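TetR family transcriptional repressor LfrR (Mycobacterium smegmatis, PDB 2V57) represses transcription of the lfrRA operon by binding directly to the lfrR-lfrA promoter region. Local coordinates at residues A22-L27 against R65-L70; R51-R56 against L60-R65; R91-Q96 against A154-G159. All coordinates share one frame; numbering follows the deposited sequence.

Contact 1: residues A22-L27 against R65-L70; sequences AAMLVL and RHVHDL. With SO4 (sulfate ion), chain G.
The helical segments A22-L27 and R65-L70 are nearly perpendicular, at 99°, with axes 11.8 Å apart, and M24 and V67 have the closest CA atoms, 8.5 Å apart. The gap is wide for helix packing, and M24 is the one side chain of A22-L27 that crosses it. Its CG stands beside the backbone N (chi1 -80°), and the chain runs straight on through chi2 before it bends at chi3. This puts the sulfur among three side chains of the other helix. M24 SD lies at the edge of the H66 ring, 3.9 Å from H66 CD2. The line from the ring centre to the sulfur is 81° off the ring normal, so this is an edge-on sulfur-aromatic contact. M24 and L70 meet tip to tip, with M24 SD 3.9 Å from L70 CD1. Lower on the chain, M24 CG rests 4.3 Å from V67 CG2. L70 CG also sits over one face of H66, offset toward the rim. No hydrogen bond joins the segments, and the grip is apolar and small in area.

R65 points its guanidinium to a sulfate, probably from the crystallisation liquor. R65 NH1 gives sulfate O1 a bond of 2.9 Å, and NE adds a weak one to the same oxygen. I102 of helix 102-106 touches both M24 and V67. The contact is characteristic of the TetR fold: the first helix of the DNA-binding domain packs against the long helix 56-77, which leads into the ligand-binding core.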
loop_
_atom_site.group_PDB
_atom_site.type_symbol
_atom_site.label_atom_id
_atom_site.label_comp_id
_atom_site.label_asym_id
_atom_site.label_seq_id
_atom_site.Cartn_x
_atom_site.Cartn_y
_atom_site.Cartn_z
ATOM N N ALA B 22 -9.052 -2.733 -20.121
ATOM C CA ALA B 22 -8.193 -3.905 -20.227
ATOM C C ALA B 22 -7.001 -3.818 -19.268
ATOM O O ALA B 22 -6.588 -4.828 -18.682
ATOM C CB ALA B 22 -7.708 -4.108 -21.669
ATOM N N ALA B 23 -6.450 -2.624 -19.117
ATOM C CA ALA B 23 -5.333 -2.422 -18.212
ATOM C C ALA B 23 -5.767 -2.694 -16.773
ATOM O O ALA B 23 -5.045 -3.329 -16.007
ATOM C CB ALA B 23 -4.761 -1.002 -18.368
ATOM N N MET B 24 -6.949 -2.208 -16.408
ATOM C CA MET B 24 -7.460 -2.416 -15.051
ATOM C C MET B 24 -7.595 -3.902 -14.706
ATOM O O MET B 24 -7.332 -4.318 -13.569
ATOM C CB MET B 24 -8.816 -1.723 -14.873
ATOM C CG MET B 24 -8.736 -0.250 -14.615
ATOM S SD MET B 24 -10.365 0.437 -14.307
ATOM C CE MET B 24 -10.885 -0.569 -12.921
ATOM N N LEU B 25 -8.008 -4.711 -15.683
ATOM C CA LEU B 25 -8.155 -6.148 -15.437
ATOM C C LEU B 25 -6.816 -6.880 -15.463
ATOM O O LEU B 25 -6.508 -7.704 -14.589
ATOM C CB LEU B 25 -9.110 -6.754 -16.480
ATOM C CG LEU B 25 -9.320 -8.264 -16.431
ATOM C CD1 LEU B 25 -10.060 -8.666 -15.155
ATOM C CD2 LEU B 25 -10.079 -8.719 -17.680
ATOM N N VAL B 26 -6.008 -6.579 -16.471
ATOM C CA VAL B 26 -4.775 -7.330 -16.697
ATOM C C VAL B 26 -3.716 -7.028 -15.626
ATOM O O VAL B 26 -3.100 -7.940 -15.073
ATOM C CB VAL B 26 -4.204 -7.033 -18.091
ATOM C CG1 VAL B 26 -2.788 -7.607 -18.234
ATOM C CG2 VAL B 26 -5.152 -7.603 -19.169
ATOM N N LEU B 27 -3.521 -5.757 -15.322
ATOM C CA LEU B 27 -2.471 -5.395 -14.374
ATOM C C LEU B 27 -2.817 -5.795 -12.949
ATOM O O LEU B 27 -1.929 -5.952 -12.122
ATOM C CB LEU B 27 -2.159 -3.892 -14.449
ATOM C CG LEU B 27 -1.576 -3.439 -15.784
ATOM C CD1 LEU B 27 -1.615 -1.920 -15.872
ATOM C CD2 LEU B 27 -0.151 -3.972 -15.948
ATOM N N ARG B 65 -4.803 8.039 -13.115
ATOM C CA ARG B 65 -5.807 9.087 -13.267
ATOM C C ARG B 65 -7.249 8.510 -13.357
ATOM O O ARG B 65 -8.149 8.923 -12.620
ATOM C CB ARG B 65 -5.492 9.994 -14.476
ATOM C CG ARG B 65 -4.277 10.933 -14.293
ATOM C CD ARG B 65 -4.255 11.999 -15.399
ATOM N NE ARG B 65 -4.021 11.453 -16.745
ATOM C CZ ARG B 65 -2.808 11.146 -17.223
ATOM N NH1 ARG B 65 -2.666 10.696 -18.461
ATOM N NH2 ARG B 65 -1.727 11.298 -16.466
ATOM N N HIS B 66 -7.456 7.543 -14.241
ATOM C CA HIS B 66 -8.784 6.972 -14.456
ATOM C C HIS B 66 -9.365 6.359 -13.177
ATOM O O HIS B 66 -10.528 6.627 -12.838
ATOM C CB HIS B 66 -8.758 5.943 -15.600
ATOM C CG HIS B 66 -10.098 5.313 -15.887
ATOM N ND1 HIS B 66 -11.182 6.032 -16.343
ATOM C CD2 HIS B 66 -10.511 4.027 -15.797
ATOM C CE1 HIS B 66 -12.209 5.214 -16.510
ATOM N NE2 HIS B 66 -11.827 3.994 -16.185
ATOM N N VAL B 67 -8.560 5.567 -12.460
ATOM C CA VAL B 67 -8.989 4.997 -11.192
ATOM C C VAL B 67 -9.307 6.042 -10.128
ATOM O O VAL B 67 -10.302 5.904 -9.416
ATOM C CB VAL B 67 -7.983 3.947 -10.640
ATOM C CG1 VAL B 67 -8.437 3.441 -9.274
ATOM C CG2 VAL B 67 -7.858 2.779 -11.627
ATOM N N HIS B 68 -8.465 7.071 -9.993
ATOM C CA HIS B 68 -8.786 8.179 -9.087
ATOM C C HIS B 68 -10.120 8.834 -9.477
ATOM O O HIS B 68 -10.937 9.170 -8.603
ATOM C CB HIS B 68 -7.671 9.227 -9.065
ATOM C CG HIS B 68 -7.945 10.377 -8.153
ATOM N ND1 HIS B 68 -7.979 10.246 -6.781
ATOM C CD2 HIS B 68 -8.221 11.677 -8.415
ATOM C CE1 HIS B 68 -8.248 11.418 -6.238
ATOM N NE2 HIS B 68 -8.396 12.304 -7.207
ATOM N N ASP B 69 -10.351 8.993 -10.782
ATOM C CA ASP B 69 -11.642 9.499 -11.286
ATOM C C ASP B 69 -12.814 8.608 -10.840
ATOM O O ASP B 69 -13.869 9.103 -10.411
ATOM C CB ASP B 69 -11.674 9.533 -12.817
ATOM C CG ASP B 69 -10.806 10.617 -13.422
ATOM O OD1 ASP B 69 -10.430 11.595 -12.727
ATOM O OD2 ASP B 69 -10.516 10.475 -14.630
ATOM N N LEU B 70 -12.644 7.298 -10.993
ATOM C CA LEU B 70 -13.688 6.345 -10.612
ATOM C C LEU B 70 -13.962 6.417 -9.125
ATOM O O LEU B 70 -15.111 6.307 -8.690
ATOM C CB LEU B 70 -13.281 4.934 -10.979
ATOM C CG LEU B 70 -13.167 4.650 -12.472
ATOM C CD1 LEU B 70 -12.496 3.295 -12.696
ATOM C CD2 LEU B 70 -14.538 4.698 -13.084
HETATM S S SO4 G . -5.491 9.743 -20.912
HETATM O O1 SO4 G . -5.311 10.111 -19.520
HETATM O O2 SO4 G . -6.199 8.483 -21.042
HETATM O O3 SO4 G . -6.255 10.774 -21.632
HETATM O O4 SO4 G . -4.154 9.616 -21.497
#

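Contact 2: residues R51-R56 against L60-R65; sequences RYYPER and LRALAR. With SO4 (sulfate ion), chain G.
Apolar packing joins Y53 to A62. The Y53 ring meets A62 CB obliquely, with Y53 CE1 3.3 Å from A62 CB, a tight approach. Y53 CG lies beside the backbone N (chi1 -51°), which directs the ring toward helix 56-77. One helical turn apart, the methyl groups of L60 lie against the R56 guanidinium. The R56 chain is extended from CG to NE, with CG anti to the backbone N (chi1 -170°). Its guanidinium therefore reaches L60, and R56 NH1 is 3.6 Å from L60 CD2. L60 CD1 lies over one guanidinium face, offset toward the rim. The polar end of R56 is held by backbone carbonyls: NE bonds to A33 O and NH2 to P31 O.

The segments span the end of the helix-turn-helix motif of a TetR repressor. Y53 is the last residue of that DNA-binding motif, and Y53 to E55 form the short link to helix 56-77. E55 is at the N-cap position of this helix, and its N bonds to D58 OD2. The backbone bond from L60 N to R56 O, 3.0 Å long, belongs to the first turn.

Polar contacts gather at the sulfate. Y53 OH donates to sulfate O2 at 2.6 Å, and O2 lies in the plane of the ring at its edge. A62 CB comes to 3.6 Å from sulfate O1, the oxygen that also receives R65. One face of the R65 guanidinium lies over R61 O and A62 CA, both offset toward its rim. R16 NH1 of helix 11-27 is also hydrogen-bonded to the ion.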
loop_
_atom_site.group_PDB
_atom_site.type_symbol
_atom_site.label_atom_id
_atom_site.label_comp_id
_atom_site.label_asym_id
_atom_site.label_seq_id
_atom_site.Cartn_x
_atom_site.Cartn_y
_atom_site.Cartn_z
ATOM N N ARG B 51 -0.443 4.755 -30.385
ATOM C CA ARG B 51 -1.016 6.050 -30.763
ATOM C C ARG B 51 -1.810 6.665 -29.618
ATOM O O ARG B 51 -2.158 7.853 -29.651
ATOM C CB ARG B 51 -1.923 5.913 -31.991
ATOM C CG ARG B 51 -1.181 5.618 -33.281
ATOM C CD ARG B 51 -2.133 5.556 -34.469
ATOM N NE ARG B 51 -3.215 4.599 -34.252
ATOM C CZ ARG B 51 -3.957 4.077 -35.225
ATOM N NH1 ARG B 51 -3.732 4.421 -36.488
ATOM N NH2 ARG B 51 -4.921 3.210 -34.937
ATOM N N TYR B 52 -2.126 5.850 -28.617
ATOM C CA TYR B 52 -2.798 6.346 -27.414
ATOM C C TYR B 52 -1.812 6.543 -26.257
ATOM O O TYR B 52 -1.833 7.572 -25.563
ATOM C CB TYR B 52 -3.927 5.400 -27.000
ATOM C CG TYR B 52 -5.116 5.454 -27.930
ATOM C CD1 TYR B 52 -6.341 5.964 -27.508
ATOM C CD2 TYR B 52 -5.008 5.008 -29.240
ATOM C CE1 TYR B 52 -7.430 6.009 -28.370
ATOM C CE2 TYR B 52 -6.078 5.071 -30.104
ATOM C CZ TYR B 52 -7.284 5.569 -29.668
ATOM O OH TYR B 52 -8.345 5.606 -30.547
ATOM N N TYR B 53 -0.954 5.545 -26.053
ATOM C CA TYR B 53 0.065 5.598 -25.015
ATOM C C TYR B 53 1.397 5.136 -25.615
ATOM O O TYR B 53 1.587 3.949 -25.849
ATOM C CB TYR B 53 -0.360 4.726 -23.831
ATOM C CG TYR B 53 -1.763 5.064 -23.374
ATOM C CD1 TYR B 53 -1.983 6.164 -22.562
ATOM C CD2 TYR B 53 -2.873 4.303 -23.783
ATOM C CE1 TYR B 53 -3.248 6.519 -22.160
ATOM C CE2 TYR B 53 -4.164 4.645 -23.363
ATOM C CZ TYR B 53 -4.334 5.760 -22.545
ATOM O OH TYR B 53 -5.581 6.155 -22.103
ATOM N N PRO B 54 2.312 6.088 -25.899
ATOM C CA PRO B 54 3.548 5.756 -26.628
ATOM C C PRO B 54 4.443 4.795 -25.852
ATOM O O PRO B 54 5.153 4.003 -26.453
ATOM C CB PRO B 54 4.247 7.116 -26.795
ATOM C CG PRO B 54 3.159 8.126 -26.674
ATOM C CD PRO B 54 2.160 7.538 -25.695
ATOM N N GLU B 55 4.415 4.893 -24.530
ATOM C CA GLU B 55 5.202 4.027 -23.670
ATOM C C GLU B 55 4.322 3.483 -22.556
ATOM O O GLU B 55 3.303 4.081 -22.199
ATOM C CB GLU B 55 6.399 4.782 -23.090
ATOM C CG GLU B 55 7.465 5.085 -24.143
ATOM C CD GLU B 55 8.740 5.660 -23.554
ATOM O OE1 GLU B 55 9.835 5.250 -23.999
ATOM O OE2 GLU B 55 8.648 6.521 -22.650
ATOM N N ARG B 56 4.719 2.345 -22.006
ATOM C CA ARG B 56 3.966 1.699 -20.950
ATOM C C ARG B 56 3.706 2.649 -19.785
ATOM O O ARG B 56 2.601 2.687 -19.222
ATOM C CB ARG B 56 4.749 0.485 -20.450
ATOM C CG ARG B 56 3.985 -0.408 -19.523
ATOM C CD ARG B 56 4.759 -1.711 -19.332
ATOM N NE ARG B 56 4.052 -2.662 -18.491
ATOM C CZ ARG B 56 4.060 -2.626 -17.162
ATOM N NH1 ARG B 56 4.739 -1.680 -16.533
ATOM N NH2 ARG B 56 3.398 -3.540 -16.466
ATOM N N LEU B 60 0.334 3.719 -17.553
ATOM C CA LEU B 60 0.260 3.572 -16.104
ATOM C C LEU B 60 -0.251 4.850 -15.437
ATOM O O LEU B 60 -1.084 4.798 -14.528
ATOM C CB LEU B 60 1.637 3.172 -15.542
ATOM C CG LEU B 60 1.920 1.688 -15.257
ATOM C CD1 LEU B 60 1.238 0.735 -16.235
ATOM C CD2 LEU B 60 3.436 1.402 -15.156
ATOM N N ARG B 61 0.264 5.994 -15.881
ATOM C CA ARG B 61 -0.198 7.273 -15.365
ATOM C C ARG B 61 -1.667 7.552 -15.746
ATOM O O ARG B 61 -2.489 7.954 -14.900
ATOM C CB ARG B 61 0.760 8.385 -15.805
ATOM C CG ARG B 61 2.213 8.133 -15.320
ATOM C CD ARG B 61 3.240 8.788 -16.251
ATOM N NE ARG B 61 4.582 8.257 -16.015
ATOM C CZ ARG B 61 5.575 8.972 -15.501
ATOM N NH1 ARG B 61 5.366 10.240 -15.206
ATOM N NH2 ARG B 61 6.771 8.430 -15.298
ATOM N N ALA B 62 -2.020 7.295 -17.003
ATOM C CA ALA B 62 -3.429 7.375 -17.427
ATOM C C ALA B 62 -4.386 6.467 -16.624
ATOM O O ALA B 62 -5.497 6.880 -16.269
ATOM C CB ALA B 62 -3.555 7.070 -18.918
ATOM N N LEU B 63 -3.958 5.240 -16.337
ATOM C CA LEU B 63 -4.801 4.302 -15.599
ATOM C C LEU B 63 -5.024 4.851 -14.192
ATOM O O LEU B 63 -6.142 4.828 -13.665
ATOM C CB LEU B 63 -4.117 2.931 -15.516
ATOM C CG LEU B 63 -4.754 1.825 -14.661
ATOM C CD1 LEU B 63 -6.046 1.379 -15.270
ATOM C CD2 LEU B 63 -3.810 0.625 -14.508
ATOM N N ALA B 64 -3.945 5.350 -13.593
ATOM C CA ALA B 64 -4.007 5.897 -12.236
ATOM C C ALA B 64 -4.948 7.105 -12.178
ATOM O O ALA B 64 -5.803 7.199 -11.288
ATOM C CB ALA B 64 -2.586 6.239 -11.718
ATOM N N ARG B 65 -4.803 8.039 -13.115
ATOM C CA ARG B 65 -5.807 9.087 -13.267
ATOM C C ARG B 65 -7.249 8.510 -13.357
ATOM O O ARG B 65 -8.149 8.923 -12.620
ATOM C CB ARG B 65 -5.492 9.994 -14.476
ATOM C CG ARG B 65 -4.277 10.933 -14.293
ATOM C CD ARG B 65 -4.255 11.999 -15.399
ATOM N NE ARG B 65 -4.021 11.453 -16.745
ATOM C CZ ARG B 65 -2.808 11.146 -17.223
ATOM N NH1 ARG B 65 -2.666 10.696 -18.461
ATOM N NH2 ARG B 65 -1.727 11.298 -16.466
HETATM S S SO4 G . -5.491 9.743 -20.912
HETATM O O1 SO4 G . -5.311 10.111 -19.520
HETATM O O2 SO4 G . -6.199 8.483 -21.042
HETATM O O3 SO4 G . -6.255 10.774 -21.632
HETATM O O4 SO4 G . -4.154 9.616 -21.497
#

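Contact 3: residues R91-Q96 against A154-G159; sequences RVVESQ and ALMQAG
Helix 85-97 packs on helix 147-164 inside the all-helical C-terminal domain of this TetR repressor. In this family that domain carries ligand binding and dimerisation. The second subunit also touches A154-G159: A154 packs on A154 of the second subunit, and Q157 OE1 bonds to Y108 OH of the second subunit.

Within the chain, M156 makes the contact. Its chain is bent at chi2 (-56°) and chi3 (-46°), which folds the methyl group onto the last turn of helix 85-97. M156 CE lies 3.8 Å from V93 O and 3.8 Å from Q96 CB. M156 SD passes V93 CG1 at 4.1 Å, the two side chains crossing at a slant.

Q96 turns its amide away from M156. Q96 NE2 donates to S95 OG at 3.2 Å, and OE1 bonds to S71 OG. S95 OG in turn donates to V92 O at 2.7 Å. V92 O also takes Q96 N, so two donors share this carbonyl.

The methionine thus meets methylene, methyl and backbone atoms, while the buried amide finds polar partners on its own helix and on helix 56-77. No hydrogen bond joins the two segments; just beyond A154-G159, Q96 O bonds to Y160 OH and gives the helices a polar link.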
loop_
_atom_site.group_PDB
_atom_site.type_symbol
_atom_site.label_atom_id
_atom_site.label_comp_id
_atom_site.label_asym_id
_atom_site.label_seq_id
_atom_site.Cartn_x
_atom_site.Cartn_y
_atom_site.Cartn_z
ATOM N N ARG B 91 -21.956 2.565 2.823
ATOM C CA ARG B 91 -22.076 2.766 1.379
ATOM C C ARG B 91 -20.763 3.282 0.772
ATOM O O ARG B 91 -20.360 2.861 -0.314
ATOM C CB ARG B 91 -23.220 3.724 1.059
ATOM C CG ARG B 91 -24.604 3.168 1.359
ATOM C CD ARG B 91 -25.684 3.957 0.655
ATOM N NE ARG B 91 -25.663 5.375 1.001
ATOM C CZ ARG B 91 -26.264 5.883 2.075
ATOM N NH1 ARG B 91 -26.920 5.082 2.903
ATOM N NH2 ARG B 91 -26.218 7.190 2.329
ATOM N N VAL B 92 -20.095 4.184 1.483
ATOM C CA VAL B 92 -18.819 4.717 1.013
ATOM C C VAL B 92 -17.757 3.632 0.927
ATOM O O VAL B 92 -17.046 3.529 -0.081
ATOM C CB VAL B 92 -18.337 5.883 1.894
ATOM C CG1 VAL B 92 -16.864 6.191 1.630
ATOM C CG2 VAL B 92 -19.224 7.115 1.641
ATOM N N VAL B 93 -17.646 2.827 1.983
ATOM C CA VAL B 93 -16.732 1.690 1.984
ATOM C C VAL B 93 -17.011 0.752 0.804
ATOM O O VAL B 93 -16.093 0.362 0.075
ATOM C CB VAL B 93 -16.807 0.890 3.311
ATOM C CG1 VAL B 93 -15.992 -0.403 3.197
ATOM C CG2 VAL B 93 -16.298 1.747 4.499
ATOM N N GLU B 94 -18.278 0.388 0.620
ATOM C CA GLU B 94 -18.644 -0.482 -0.499
ATOM C C GLU B 94 -18.241 0.119 -1.830
ATOM O O GLU B 94 -17.672 -0.564 -2.683
ATOM C CB GLU B 94 -20.154 -0.760 -0.493
ATOM C CG GLU B 94 -20.584 -1.650 0.646
ATOM C CD GLU B 94 -22.082 -1.645 0.861
ATOM O OE1 GLU B 94 -22.762 -0.732 0.350
ATOM O OE2 GLU B 94 -22.584 -2.553 1.552
ATOM N N SER B 95 -18.544 1.404 -1.998
ATOM C CA SER B 95 -18.265 2.109 -3.241
ATOM C C SER B 95 -16.788 2.006 -3.614
ATOM O O SER B 95 -16.463 1.782 -4.777
ATOM C CB SER B 95 -18.715 3.579 -3.157
ATOM O OG SER B 95 -17.765 4.416 -2.487
ATOM N N GLN B 96 -15.903 2.145 -2.628
ATOM C CA GLN B 96 -14.464 2.017 -2.873
ATOM C C GLN B 96 -13.988 0.566 -2.994
ATOM O O GLN B 96 -13.091 0.270 -3.791
ATOM C CB GLN B 96 -13.654 2.752 -1.790
ATOM C CG GLN B 96 -14.072 4.206 -1.642
ATOM C CD GLN B 96 -13.843 5.024 -2.909
ATOM O OE1 GLN B 96 -12.717 5.147 -3.386
ATOM N NE2 GLN B 96 -14.916 5.596 -3.448
ATOM N N ALA B 154 -5.470 2.414 3.915
ATOM C CA ALA B 154 -4.730 1.204 4.252
ATOM C C ALA B 154 -5.687 0.042 4.526
ATOM O O ALA B 154 -5.445 -1.094 4.100
ATOM C CB ALA B 154 -3.777 1.440 5.420
ATOM N N LEU B 155 -6.785 0.335 5.220
ATOM C CA LEU B 155 -7.767 -0.676 5.517
ATOM C C LEU B 155 -8.464 -1.110 4.229
ATOM O O LEU B 155 -8.771 -2.278 4.068
ATOM C CB LEU B 155 -8.794 -0.192 6.546
ATOM C CG LEU B 155 -8.365 -0.012 8.003
ATOM C CD1 LEU B 155 -9.506 0.591 8.835
ATOM C CD2 LEU B 155 -7.947 -1.333 8.594
ATOM N N MET B 156 -8.742 -0.168 3.331
ATOM C CA MET B 156 -9.346 -0.531 2.057
ATOM C C MET B 156 -8.459 -1.544 1.339
ATOM O O MET B 156 -8.946 -2.508 0.760
ATOM C CB MET B 156 -9.582 0.684 1.163
ATOM C CG MET B 156 -10.706 1.626 1.639
ATOM S SD MET B 156 -12.301 0.810 1.847
ATOM C CE MET B 156 -12.379 -0.144 0.325
ATOM N N GLN B 157 -7.156 -1.329 1.382
ATOM C CA GLN B 157 -6.256 -2.228 0.663
ATOM C C GLN B 157 -6.121 -3.584 1.348
ATOM O O GLN B 157 -5.939 -4.606 0.680
ATOM C CB GLN B 157 -4.925 -1.554 0.412
ATOM C CG GLN B 157 -5.125 -0.365 -0.525
ATOM C CD GLN B 157 -3.878 0.437 -0.718
ATOM O OE1 GLN B 157 -3.032 0.093 -1.547
ATOM N NE2 GLN B 157 -3.743 1.516 0.049
ATOM N N ALA B 158 -6.257 -3.605 2.672
ATOM C CA ALA B 158 -6.379 -4.874 3.372
ATOM C C ALA B 158 -7.617 -5.591 2.823
ATOM O O ALA B 158 -7.632 -6.820 2.675
ATOM C CB ALA B 158 -6.513 -4.649 4.861
ATOM N N GLY B 159 -8.657 -4.804 2.541
ATOM C CA GLY B 159 -9.875 -5.321 1.952
ATOM C C GLY B 159 -9.650 -5.918 0.572
ATOM O O GLY B 159 -10.117 -7.016 0.307
#

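From the N terminus, helix 11-27 comes first. Contact 1 closes the loop from it to the middle of helix 56-77, so the helix-turn-helix lies within that loop. Contact 2 is nested inside, joining the end of that motif to the start of helix 56-77. The two share R65 and the sulfate. They also touch directly: M24 and L27 pack on L63, and L27 reaches L60 and R56. Contact 3 follows in series and closes a loop of 57 intervening residues between helix 85-97 and helix 147-164. It touches neither of the others; its centre is about 16 Å from that of contact 1 and 25 Å from that of contact 2. Helix 56-77 runs from the DNA-binding part toward the C-terminal domain.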